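Local atomic coordinates of delta-like protein (Rattus norvegicus, PDB entry 4XL1), a protein that probably binds Notch receptors as a Delta-family ligand, and carries an N-terminal C2-like domain followed by DSL and EGF-like modules. Residues R31-I36 against Q96-P101. The protein carries 3 engineered substitutions. Numbering follows the deposited sequence.
Sequences RTFFRI and QAWHTP
Trp98 meets Phe33 and Arg35 on one face of an antiparallel strand pair; both lie on the same side of its indole plane. Trp98 CB sits over one face of the Phe33 ring, 3.8 Å from the centroid, a CH-pi contact. Phe33 CG stands between the backbone N and the carbonyl carbon (chi1 77°), swinging the ring toward Trp98. The planes of the Phe33 ring and the Trp98 five-membered ring are 26° apart but slid, with little overlap. Bends in the Arg35 chain bring its guanidinium over the indole, the planes 47° apart. Arg35 NE lies toward the indole rim, and Arg35 CZ is 5.0 Å from the centroid of the Trp98 six-membered ring, an off-centre cation-pi contact. Trp98 NE1 donates to Gln96 OE1 at 2.8 Å, which helps fix the indole. Gln96 NE2 hydrogen-bonds Gln118 OE1 on strand 114-124.

Thr32, Phe34, Ala97 and His99 face the other way, where strand 4-14 packs. Phe34 CE2 meets Ala97 CB at 4.1 Å. Arg31 N donates to His99 ND1 at 3.2 Å, and the Arg31 guanidinium salt-bridges Asp104. Backbone bonds pair Phe33 with Trp98 and Arg35 with Gln96. Strands 54-62 and 114-124 flank this pair in a four-stranded antiparallel sheet of the Notch-ligand C2-like domain.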
ATOM      1  N   ARG B  31       4.654  -4.990  31.134  1.00 39.52           N
ATOM      2  CA  ARG B  31       4.008  -3.793  30.634  1.00 43.84           C
ATOM      3  C   ARG B  31       4.218  -3.768  29.133  1.00 40.74           C
ATOM      4  O   ARG B  31       5.275  -3.377  28.634  1.00 41.12           O
ATOM      5  CB  ARG B  31       4.583  -2.570  31.338  1.00 48.06           C
ATOM      6  CG  ARG B  31       4.328  -2.630  32.841  1.00 56.49           C
ATOM      7  CD  ARG B  31       5.053  -1.544  33.603  1.00 63.56           C
ATOM      8  NE  ARG B  31       4.605  -0.217  33.212  1.00 69.09           N
ATOM      9  CZ  ARG B  31       5.347   0.634  32.513  1.00 71.05           C
ATOM     10  NH1 ARG B  31       6.575   0.292  32.145  1.00 70.68           N
ATOM     11  NH2 ARG B  31       4.866   1.825  32.191  1.00 71.83           N
ATOM     12  N   THR B  32       3.181  -4.191  28.424  1.00 38.54           N
ATOM     13  CA  THR B  32       3.327  -4.672  27.063  1.00 37.53           C
ATOM     14  C   THR B  32       2.954  -3.650  26.000  1.00 39.29           C
ATOM     15  O   THR B  32       1.854  -3.100  26.007  1.00 37.68           O
ATOM     16  CB  THR B  32       2.463  -5.934  26.848  1.00 33.58           C
ATOM     17  OG1 THR B  32       2.676  -6.854  27.927  1.00 37.33           O
ATOM     18  CG2 THR B  32       2.809  -6.607  25.532  1.00 28.55           C
ATOM     19  N   PHE B  33       3.887  -3.406  25.085  1.00 36.25           N
ATOM     20  CA  PHE B  33       3.611  -2.614  23.896  1.00 37.54           C
ATOM     21  C   PHE B  33       4.046  -3.436  22.692  1.00 37.82           C
ATOM     22  O   PHE B  33       4.719  -4.457  22.842  1.00 35.65           O
ATOM     23  CB  PHE B  33       4.311  -1.250  23.939  1.00 35.81           C
ATOM     24  CG  PHE B  33       5.787  -1.296  23.637  1.00 35.48           C
ATOM     25  CD1 PHE B  33       6.707  -1.518  24.647  1.00 35.99           C
ATOM     26  CD2 PHE B  33       6.254  -1.085  22.347  1.00 34.70           C
ATOM     27  CE1 PHE B  33       8.062  -1.546  24.377  1.00 38.57           C
ATOM     28  CE2 PHE B  33       7.608  -1.117  22.071  1.00 36.09           C
ATOM     29  CZ  PHE B  33       8.513  -1.346  23.086  1.00 38.76           C
ATOM     30  N   PHE B  34       3.666  -3.002  21.498  1.00 39.38           N
ATOM     31  CA  PHE B  34       3.883  -3.826  20.321  1.00 38.46           C
ATOM     32  C   PHE B  34       4.660  -3.110  19.226  1.00 43.06           C
ATOM     33  O   PHE B  34       4.573  -1.891  19.063  1.00 45.53           O
ATOM     34  CB  PHE B  34       2.544  -4.318  19.768  1.00 38.43           C
ATOM     35  CG  PHE B  34       1.772  -5.186  20.728  1.00 35.50           C
ATOM     36  CD1 PHE B  34       0.974  -4.615  21.707  1.00 33.10           C
ATOM     37  CD2 PHE B  34       1.847  -6.568  20.655  1.00 37.22           C
ATOM     38  CE1 PHE B  34       0.266  -5.406  22.595  1.00 37.39           C
ATOM     39  CE2 PHE B  34       1.140  -7.365  21.541  1.00 39.11           C
ATOM     40  CZ  PHE B  34       0.349  -6.782  22.511  1.00 39.73           C
ATOM     41  N   ARG B  35       5.420  -3.901  18.478  1.00 44.41           N
ATOM     42  CA  ARG B  35       6.153  -3.409  17.327  1.00 42.61           C
ATOM     43  C   ARG B  35       5.734  -4.133  16.057  1.00 42.52           C
ATOM     44  O   ARG B  35       5.689  -5.363  16.018  1.00 46.58           O
ATOM     45  CB  ARG B  35       7.655  -3.560  17.542  1.00 47.03           C
ATOM     46  CG  ARG B  35       8.201  -2.714  18.665  1.00 53.04           C
ATOM     47  CD  ARG B  35       9.433  -2.007  18.152  1.00 58.67           C
ATOM     48  NE  ARG B  35      10.630  -2.274  18.930  1.00 65.89           N
ATOM     49  CZ  ARG B  35      11.837  -1.857  18.572  1.00 74.55           C
ATOM     50  NH1 ARG B  35      11.992  -1.167  17.449  1.00 74.78           N
ATOM     51  NH2 ARG B  35      12.889  -2.138  19.327  1.00 78.56           N
ATOM     52  N   ILE B  36       5.436  -3.372  15.012  1.00 36.75           N
ATOM     53  CA  ILE B  36       4.925  -3.984  13.802  1.00 36.18           C
ATOM     54  C   ILE B  36       5.909  -3.743  12.673  1.00 38.89           C
ATOM     55  O   ILE B  36       6.329  -2.613  12.444  1.00 38.25           O
ATOM     56  CB  ILE B  36       3.542  -3.419  13.410  1.00 37.30           C
ATOM     57  CG1 ILE B  36       2.527  -3.593  14.548  1.00 36.37           C
ATOM     58  CG2 ILE B  36       3.066  -4.040  12.102  1.00 36.43           C
ATOM     59  CD1 ILE B  36       2.202  -5.029  14.872  1.00 35.29           C
ATOM     60  N   GLN B  96       5.979  -8.045  17.196  1.00 37.26           N
ATOM     61  CA  GLN B  96       6.796  -8.284  18.381  1.00 37.86           C
ATOM     62  C   GLN B  96       6.118  -7.752  19.636  1.00 39.94           C
ATOM     63  O   GLN B  96       5.584  -6.644  19.642  1.00 37.23           O
ATOM     64  CB  GLN B  96       8.176  -7.632  18.238  1.00 36.31           C
ATOM     65  CG  GLN B  96       9.090  -8.242  17.185  1.00 35.28           C
ATOM     66  CD  GLN B  96      10.454  -7.572  17.156  1.00 35.84           C
ATOM     67  OE1 GLN B  96      10.633  -6.482  17.700  1.00 34.68           O
ATOM     68  NE2 GLN B  96      11.423  -8.221  16.518  1.00 33.74           N
ATOM     69  N   ALA B  97       6.143  -8.544  20.700  1.00 40.47           N
ATOM     70  CA  ALA B  97       5.617  -8.095  21.981  1.00 38.87           C
ATOM     71  C   ALA B  97       6.768  -7.756  22.923  1.00 41.36           C
ATOM     72  O   ALA B  97       7.675  -8.563  23.119  1.00 41.17           O
ATOM     73  CB  ALA B  97       4.712  -9.154  22.592  1.00 30.15           C
ATOM     74  N   TRP B  98       6.727  -6.561  23.502  1.00 40.91           N
ATOM     75  CA  TRP B  98       7.835  -6.067  24.315  1.00 37.74           C
ATOM     76  C   TRP B  98       7.400  -5.619  25.704  1.00 38.64           C
ATOM     77  O   TRP B  98       6.234  -5.306  25.934  1.00 43.99           O
ATOM     78  CB  TRP B  98       8.527  -4.892  23.621  1.00 36.59           C
ATOM     79  CG  TRP B  98       9.376  -5.248  22.448  1.00 34.33           C
ATOM     80  CD1 TRP B  98       8.951  -5.590  21.198  1.00 33.16           C
ATOM     81  CD2 TRP B  98      10.807  -5.267  22.405  1.00 37.68           C
ATOM     82  NE1 TRP B  98      10.030  -5.832  20.382  1.00 35.44           N
ATOM     83  CE2 TRP B  98      11.181  -5.640  21.099  1.00 36.40           C
ATOM     84  CE3 TRP B  98      11.809  -5.011  23.347  1.00 40.18           C
ATOM     85  CZ2 TRP B  98      12.513  -5.765  20.712  1.00 38.22           C
ATOM     86  CZ3 TRP B  98      13.130  -5.135  22.960  1.00 41.86           C
ATOM     87  CH2 TRP B  98      13.469  -5.507  21.654  1.00 39.60           C
ATOM     88  N   HIS B  99       8.359  -5.579  26.622  1.00 31.90           N
ATOM     89  CA  HIS B  99       8.145  -5.013  27.947  1.00 31.80           C
ATOM     90  C   HIS B  99       9.018  -3.777  28.116  1.00 34.07           C
ATOM     91  O   HIS B  99      10.199  -3.799  27.772  1.00 38.74           O
ATOM     92  CB  HIS B  99       8.471  -6.033  29.041  1.00 35.71           C
ATOM     93  CG  HIS B  99       8.775  -5.414  30.372  1.00 38.07           C
ATOM     94  ND1 HIS B  99       7.840  -4.702  31.092  1.00 38.76           N
ATOM     95  CD2 HIS B  99       9.915  -5.383  31.102  1.00 41.77           C
ATOM     96  CE1 HIS B  99       8.387  -4.271  32.215  1.00 42.59           C
ATOM     97  NE2 HIS B  99       9.646  -4.669  32.245  1.00 43.13           N
ATOM     98  N   THR B 100       8.446  -2.700  28.639  1.00 34.07           N
ATOM     99  CA  THR B 100       9.246  -1.519  28.928  1.00 33.26           C
ATOM    100  C   THR B 100       9.143  -1.192  30.412  1.00 36.88           C
ATOM    101  O   THR B 100       8.060  -1.240  30.996  1.00 34.95           O
ATOM    102  CB  THR B 100       8.814  -0.298  28.080  1.00 34.09           C
ATOM    103  OG1 THR B 100       9.634   0.830  28.410  1.00 34.80           O
ATOM    104  CG2 THR B 100       7.353   0.053  28.313  1.00 31.00           C
ATOM    105  N   PRO B 101      10.286  -0.888  31.040  1.00 41.67           N
ATOM    106  CA  PRO B 101      10.262  -0.449  32.435  1.00 46.42           C
ATOM    107  C   PRO B 101      10.037   1.052  32.570  1.00 54.06           C
ATOM    108  O   PRO B 101       9.808   1.536  33.680  1.00 53.62           O
ATOM    109  CB  PRO B 101      11.653  -0.837  32.937  1.00 44.50           C
ATOM    110  CG  PRO B 101      12.518  -0.704  31.725  1.00 41.10           C
ATOM    111  CD  PRO B 101      11.659  -1.084  30.541  1.00 38.84           C
TER